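Local coordinates for protein phenolic acid decarboxylase (Sedimentibacter hydroxybenzoicus, PDB 7AE5) that is an oxygen-sensitive enzyme that catalyses the reversible non-oxidative decarboxylation of 4-hydroxybenzoate and 3,4-dihydroxybenzoate with prenylated FMN and manganese as cofactors, at residues K6-F11 / T65-S70; E13-E18 / H74-G79. All coordinates share one frame; numbering follows the deposited sequence.

Helix 8-17 illustrates how one helix can be packed twice against consecutive parts of the same chain. In contact 1 its first turn meets the loop after strand 62-65; in contact 2 its later turns meet helix 71-77, into which that loop leads. The contact centres are about 8 Å apart, and the two contacts touch each other. F11 CE1 comes within 3.6 Å of M77 N, and H68 CD2 lies 3.6 Å from M77 SD, while L15 CD1 approaches V67 O at 4.1 Å. Both contacts belong to the N-terminal part of this UbiD-family chain and lie away from the predicted prenylated FMN and manganese sites.

Contact 1 of 2, residues K6-F11 / T65-S70; sequences KDLREF and TNVHGS
V67 meets F11 and L8 where a capped helix start packs against a strand-to-helix connection in the N-terminal α/β region of this UbiD-family decarboxylase. Strand 62-65 belongs to a four-stranded mixed sheet and ends at T65. N66 then takes a positive phi (59°), and its side-chain amide is held by the carbonyl of P49 as the chain leaves the sheet.

V67 carries the contact through one methyl. With CG1 anti to the backbone N (chi1 171°), that branch reaches the edge of the F11 phenyl ring, close to the ring plane, and lies 3.6 Å from F11 CE2. The neighbouring rim atom, F11 CD2, is 3.9 Å from the same V67 CG1. The ring is thus met at its rim, and the two side chains run past each other in opposite senses. V67 CG1 also touches L8 CD1, at 4.2 Å, so two residues three apart on helix 8-17 converge on a single methyl group. All three side chains are buried. The helix turn that presents L8 and F11 is capped by D7, whose OD1 accepts from E10 N at 2.9 Å, nearly in line with its C-O bond.

Beyond V67, the imidazole of H68 is hydrogen-bonded at ND1 to K145 NZ and at NE2 to the P211 carbonyl. G69 is the centre of an inverse gamma turn, bridged by a weak hydrogen bond from S70 N to H68 O (2.9 Å). S70 then N-caps the next helix, its OG hydrogen-bonded to the backbone N of N73 and to Q48 O.

Contact 2 of 2, residues E13-E18 / H74-G79; sequences EVLEQE and HALMLG
L76 projects from helix 71-77 into the side of helix 8-17 and lodges between L15 and E18, with V14 at the edge, in a helix-to-helix contact within the N-terminal α/β region. It gives up far more surface than any other residue here. The backbones are close, with 7.5 Å between L15 CA and L76 CA.

The two leucines cross at an angle, each using one branch: L15 CD2 stands 3.6 Å from L76 CD1. For L76, CG lies beside the backbone N (chi1 -62°) and the branch methyls are carried outward toward the facing helix. Both of these methyls touch E18, whereas CD1 alone closely meets L15. L76 CD2 rests 3.9 Å from E18 CG and, more loosely, 4.5 Å from V14 CG1.

E18 lies across L76 with its chain bent at chi2 (-75°), CB and CG being its nearest atoms. L76 CD1 is 4.0 Å from E18 CB and equally far from E18 CG, and both carboxylate oxygens, E18 OE1 and OE2, stand about 4.7 Å from L76 CD2. The contact is made by apolar carbons, chiefly the methylenes of E18 and the methyls of L15 and L76. E18 sits at the end of its helix, where its N still bonds to V14 O; its own carbonyl is taken by K82 NZ. V14 and E18 remain partly exposed.

L76 also takes part in ending its own helix. G79, with a positive phi of 75°, is the C-prime residue of a Schellman motif. The carbonyl oxygen of L76 accepts from G79 N at 2.9 Å and is hydrogen-bonded as well to the hydroxyl of Y5.

Contact 1 of 2, residues K6-F11 / T65-S70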
loop_
_atom_site.group_PDB
_atom_site.type_symbol
_atom_site.label_atom_id
_atom_site.label_comp_id
_atom_site.label_asym_id
_atom_site.label_seq_id
_atom_site.Cartn_x
_atom_site.Cartn_y
_atom_site.Cartn_z
ATOM N N LYS C 6 10.517 -51.306 21.538
ATOM C CA LYS C 6 10.052 -51.426 22.914
ATOM C C LYS C 6 10.717 -50.427 23.851
ATOM O O LYS C 6 10.198 -50.191 24.948
ATOM C CB LYS C 6 10.294 -52.846 23.431
ATOM C CG LYS C 6 9.071 -53.747 23.396
ATOM C CD LYS C 6 9.177 -54.855 24.431
ATOM C CE LYS C 6 10.483 -55.622 24.287
ATOM N NZ LYS C 6 10.405 -56.984 24.889
ATOM N N ASP C 7 11.844 -49.843 23.452
ATOM C CA ASP C 7 12.562 -48.883 24.280
ATOM C C ASP C 7 13.514 -48.094 23.386
ATOM O O ASP C 7 13.457 -48.187 22.155
ATOM C CB ASP C 7 13.290 -49.588 25.434
ATOM C CG ASP C 7 14.199 -50.714 24.963
ATOM O OD1 ASP C 7 14.774 -50.621 23.859
ATOM O OD2 ASP C 7 14.339 -51.707 25.709
ATOM N N LEU C 8 14.397 -47.316 24.012
ATOM C CA LEU C 8 15.367 -46.525 23.263
ATOM C C LEU C 8 16.520 -47.374 22.744
ATOM O O LEU C 8 17.048 -47.098 21.660
ATOM C CB LEU C 8 15.898 -45.389 24.140
ATOM C CG LEU C 8 17.098 -44.587 23.630
ATOM C CD1 LEU C 8 16.654 -43.548 22.614
ATOM C CD2 LEU C 8 17.834 -43.932 24.788
ATOM N N ARG C 9 16.915 -48.409 23.492
ATOM C CA ARG C 9 18.069 -49.215 23.102
ATOM C C ARG C 9 17.814 -49.958 21.797
ATOM O O ARG C 9 18.717 -50.083 20.962
ATOM C CB ARG C 9 18.420 -50.197 24.218
ATOM C CG ARG C 9 18.657 -49.523 25.549
ATOM C CD ARG C 9 19.151 -50.498 26.595
ATOM N NE ARG C 9 19.432 -49.826 27.857
ATOM C CZ ARG C 9 20.180 -50.336 28.826
ATOM N NH1 ARG C 9 20.741 -51.528 28.711
ATOM N NH2 ARG C 9 20.370 -49.630 29.938
ATOM N N GLU C 10 16.596 -50.471 21.611
ATOM C CA GLU C 10 16.249 -51.083 20.334
ATOM C C GLU C 10 16.357 -50.073 19.200
ATOM O O GLU C 10 16.870 -50.390 18.121
ATOM C CB GLU C 10 14.839 -51.671 20.395
ATOM C CG GLU C 10 14.755 -53.025 21.083
ATOM C CD GLU C 10 13.324 -53.456 21.347
ATOM O OE1 GLU C 10 12.409 -52.917 20.689
ATOM O OE2 GLU C 10 13.115 -54.332 22.214
ATOM N N PHE C 11 15.892 -48.843 19.434
ATOM C CA PHE C 11 15.987 -47.807 18.411
ATOM C C PHE C 11 17.434 -47.404 18.163
ATOM O O PHE C 11 17.825 -47.149 17.018
ATOM C CB PHE C 11 15.154 -46.593 18.818
ATOM C CG PHE C 11 15.124 -45.506 17.784
ATOM C CD1 PHE C 11 14.640 -45.757 16.510
ATOM C CD2 PHE C 11 15.577 -44.233 18.084
ATOM C CE1 PHE C 11 14.611 -44.760 15.556
ATOM C CE2 PHE C 11 15.548 -43.231 17.134
ATOM C CZ PHE C 11 15.065 -43.494 15.868
ATOM N N THR C 65 22.611 -38.150 22.238
ATOM C CA THR C 65 21.997 -36.897 21.823
ATOM C C THR C 65 21.750 -36.921 20.321
ATOM O O THR C 65 22.297 -37.753 19.594
ATOM C CB THR C 65 22.868 -35.689 22.205
ATOM O OG1 THR C 65 22.106 -34.483 22.075
ATOM C CG2 THR C 65 24.096 -35.609 21.311
ATOM N N ASN C 66 20.908 -35.986 19.869
ATOM C CA ASN C 66 20.506 -35.881 18.462
ATOM C C ASN C 66 19.841 -37.168 17.981
ATOM O O ASN C 66 20.020 -37.592 16.836
ATOM C CB ASN C 66 21.689 -35.506 17.566
ATOM C CG ASN C 66 21.260 -34.758 16.317
ATOM O OD1 ASN C 66 20.446 -33.837 16.382
ATOM N ND2 ASN C 66 21.802 -35.154 15.170
ATOM N N VAL C 67 19.062 -37.795 18.865
ATOM C CA VAL C 67 18.405 -39.053 18.525
ATOM C C VAL C 67 17.362 -38.836 17.434
ATOM O O VAL C 67 17.266 -39.624 16.485
ATOM C CB VAL C 67 17.789 -39.684 19.787
ATOM C CG1 VAL C 67 16.922 -40.878 19.424
ATOM C CG2 VAL C 67 18.882 -40.088 20.767
ATOM N N HIS C 68 16.575 -37.768 17.544
ATOM C CA HIS C 68 15.555 -37.430 16.559
ATOM C C HIS C 68 16.056 -36.467 15.487
ATOM O O HIS C 68 15.260 -36.023 14.655
ATOM C CB HIS C 68 14.335 -36.805 17.247
ATOM C CG HIS C 68 13.476 -37.783 17.988
ATOM N ND1 HIS C 68 13.806 -38.268 19.235
ATOM C CD2 HIS C 68 12.287 -38.347 17.668
ATOM C CE1 HIS C 68 12.864 -39.098 19.646
ATOM N NE2 HIS C 68 11.931 -39.163 18.714
ATOM N N GLY C 69 17.347 -36.142 15.476
ATOM C CA GLY C 69 17.815 -34.981 14.740
ATOM C C GLY C 69 18.128 -35.129 13.263
ATOM O O GLY C 69 19.149 -34.613 12.800
ATOM N N SER C 70 17.259 -35.800 12.511
ATOM C CA SER C 70 17.400 -35.903 11.063
ATOM C C SER C 70 16.184 -36.632 10.518
ATOM O O SER C 70 15.527 -37.395 11.231
ATOM C CB SER C 70 18.681 -36.639 10.651
ATOM O OG SER C 70 18.610 -38.025 10.948
#

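Contact 2 of 2, residues E13-E18 / H74-G79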
loop_
_atom_site.group_PDB
_atom_site.type_symbol
_atom_site.label_atom_id
_atom_site.label_comp_id
_atom_site.label_asym_id
_atom_site.label_seq_id
_atom_site.Cartn_x
_atom_site.Cartn_y
_atom_site.Cartn_z
ATOM N N GLU C 13 20.181 -49.232 18.414
ATOM C CA GLU C 13 20.893 -50.237 17.630
ATOM C C GLU C 13 20.434 -50.231 16.178
ATOM O O GLU C 13 21.241 -50.450 15.267
ATOM C CB GLU C 13 20.703 -51.621 18.251
ATOM N N VAL C 14 19.143 -49.990 15.942
ATOM C CA VAL C 14 18.662 -49.817 14.575
ATOM C C VAL C 14 19.340 -48.617 13.928
ATOM O O VAL C 14 19.754 -48.671 12.762
ATOM C CB VAL C 14 17.128 -49.681 14.562
ATOM C CG1 VAL C 14 16.648 -49.137 13.225
ATOM C CG2 VAL C 14 16.481 -51.023 14.858
ATOM N N LEU C 15 19.480 -47.522 14.680
ATOM C CA LEU C 15 20.159 -46.337 14.163
ATOM C C LEU C 15 21.602 -46.651 13.789
ATOM O O LEU C 15 22.070 -46.280 12.706
ATOM C CB LEU C 15 20.112 -45.211 15.198
ATOM C CG LEU C 15 18.806 -44.445 15.422
ATOM C CD1 LEU C 15 19.017 -43.364 16.470
ATOM C CD2 LEU C 15 18.297 -43.838 14.127
ATOM N N GLU C 16 22.325 -47.336 14.679
ATOM C CA GLU C 16 23.721 -47.661 14.405
ATOM C C GLU C 16 23.847 -48.618 13.226
ATOM O O GLU C 16 24.796 -48.519 12.439
ATOM C CB GLU C 16 24.379 -48.256 15.649
ATOM C CG GLU C 16 25.859 -48.554 15.477
ATOM C CD GLU C 16 26.537 -48.939 16.777
ATOM O OE1 GLU C 16 25.922 -49.676 17.575
ATOM O OE2 GLU C 16 27.687 -48.504 17.000
ATOM N N GLN C 17 22.900 -49.549 13.087
ATOM C CA GLN C 17 22.947 -50.487 11.971
ATOM C C GLN C 17 22.764 -49.771 10.639
ATOM O O GLN C 17 23.410 -50.123 9.644
ATOM C CB GLN C 17 21.880 -51.567 12.149
ATOM C CG GLN C 17 22.403 -52.871 12.724
ATOM C CD GLN C 17 21.287 -53.829 13.091
ATOM O OE1 GLN C 17 20.110 -53.543 12.870
ATOM N NE2 GLN C 17 21.652 -54.977 13.653
ATOM N N GLU C 18 21.894 -48.764 10.601
ATOM C CA GLU C 18 21.648 -47.996 9.386
ATOM C C GLU C 18 22.672 -46.891 9.165
ATOM O O GLU C 18 22.542 -46.133 8.199
ATOM C CB GLU C 18 20.241 -47.392 9.425
ATOM C CG GLU C 18 19.128 -48.421 9.544
ATOM C CD GLU C 18 18.872 -49.165 8.249
ATOM O OE1 GLU C 18 18.355 -50.301 8.308
ATOM O OE2 GLU C 18 19.186 -48.615 7.173
ATOM N N HIS C 74 14.136 -39.770 11.841
ATOM C CA HIS C 74 12.683 -39.651 11.908
ATOM C C HIS C 74 12.004 -40.764 11.120
ATOM O O HIS C 74 11.010 -41.341 11.578
ATOM C CB HIS C 74 12.257 -38.280 11.381
ATOM C CG HIS C 74 10.857 -37.892 11.743
ATOM N ND1 HIS C 74 9.751 -38.392 11.089
ATOM C CD2 HIS C 74 10.383 -37.036 12.680
ATOM C CE1 HIS C 74 8.657 -37.868 11.613
ATOM N NE2 HIS C 74 9.013 -37.041 12.581
ATOM N N ALA C 75 12.526 -41.077 9.932
ATOM C CA ALA C 75 11.969 -42.165 9.136
ATOM C C ALA C 75 12.077 -43.491 9.876
ATOM O O ALA C 75 11.104 -44.249 9.962
ATOM C CB ALA C 75 12.680 -42.243 7.784
ATOM N N LEU C 76 13.258 -43.784 10.424
ATOM C CA LEU C 76 13.437 -45.019 11.178
ATOM C C LEU C 76 12.566 -45.045 12.424
ATOM O O LEU C 76 12.149 -46.122 12.866
ATOM C CB LEU C 76 14.907 -45.196 11.555
ATOM C CG LEU C 76 15.890 -45.312 10.391
ATOM C CD1 LEU C 76 17.319 -45.162 10.885
ATOM C CD2 LEU C 76 15.708 -46.635 9.665
ATOM N N MET C 77 12.283 -43.875 13.004
ATOM C CA MET C 77 11.408 -43.821 14.170
ATOM C C MET C 77 10.053 -44.440 13.861
ATOM O O MET C 77 9.507 -45.196 14.671
ATOM C CB MET C 77 11.247 -42.374 14.640
ATOM C CG MET C 77 10.090 -42.153 15.602
ATOM S SD MET C 77 9.868 -40.426 16.074
ATOM C CE MET C 77 8.814 -39.842 14.748
ATOM N N LEU C 78 9.513 -44.159 12.679
ATOM C CA LEU C 78 8.232 -44.707 12.261
ATOM C C LEU C 78 8.357 -46.064 11.588
ATOM O O LEU C 78 7.373 -46.552 11.024
ATOM C CB LEU C 78 7.522 -43.733 11.325
ATOM C CG LEU C 78 7.266 -42.391 11.995
ATOM C CD1 LEU C 78 7.570 -41.215 11.072
ATOM C CD2 LEU C 78 5.845 -42.385 12.484
ATOM N N GLY C 79 9.534 -46.681 11.639
ATOM C CA GLY C 79 9.714 -47.990 11.046
ATOM C C GLY C 79 9.793 -47.998 9.538
ATOM O O GLY C 79 9.470 -49.013 8.914
#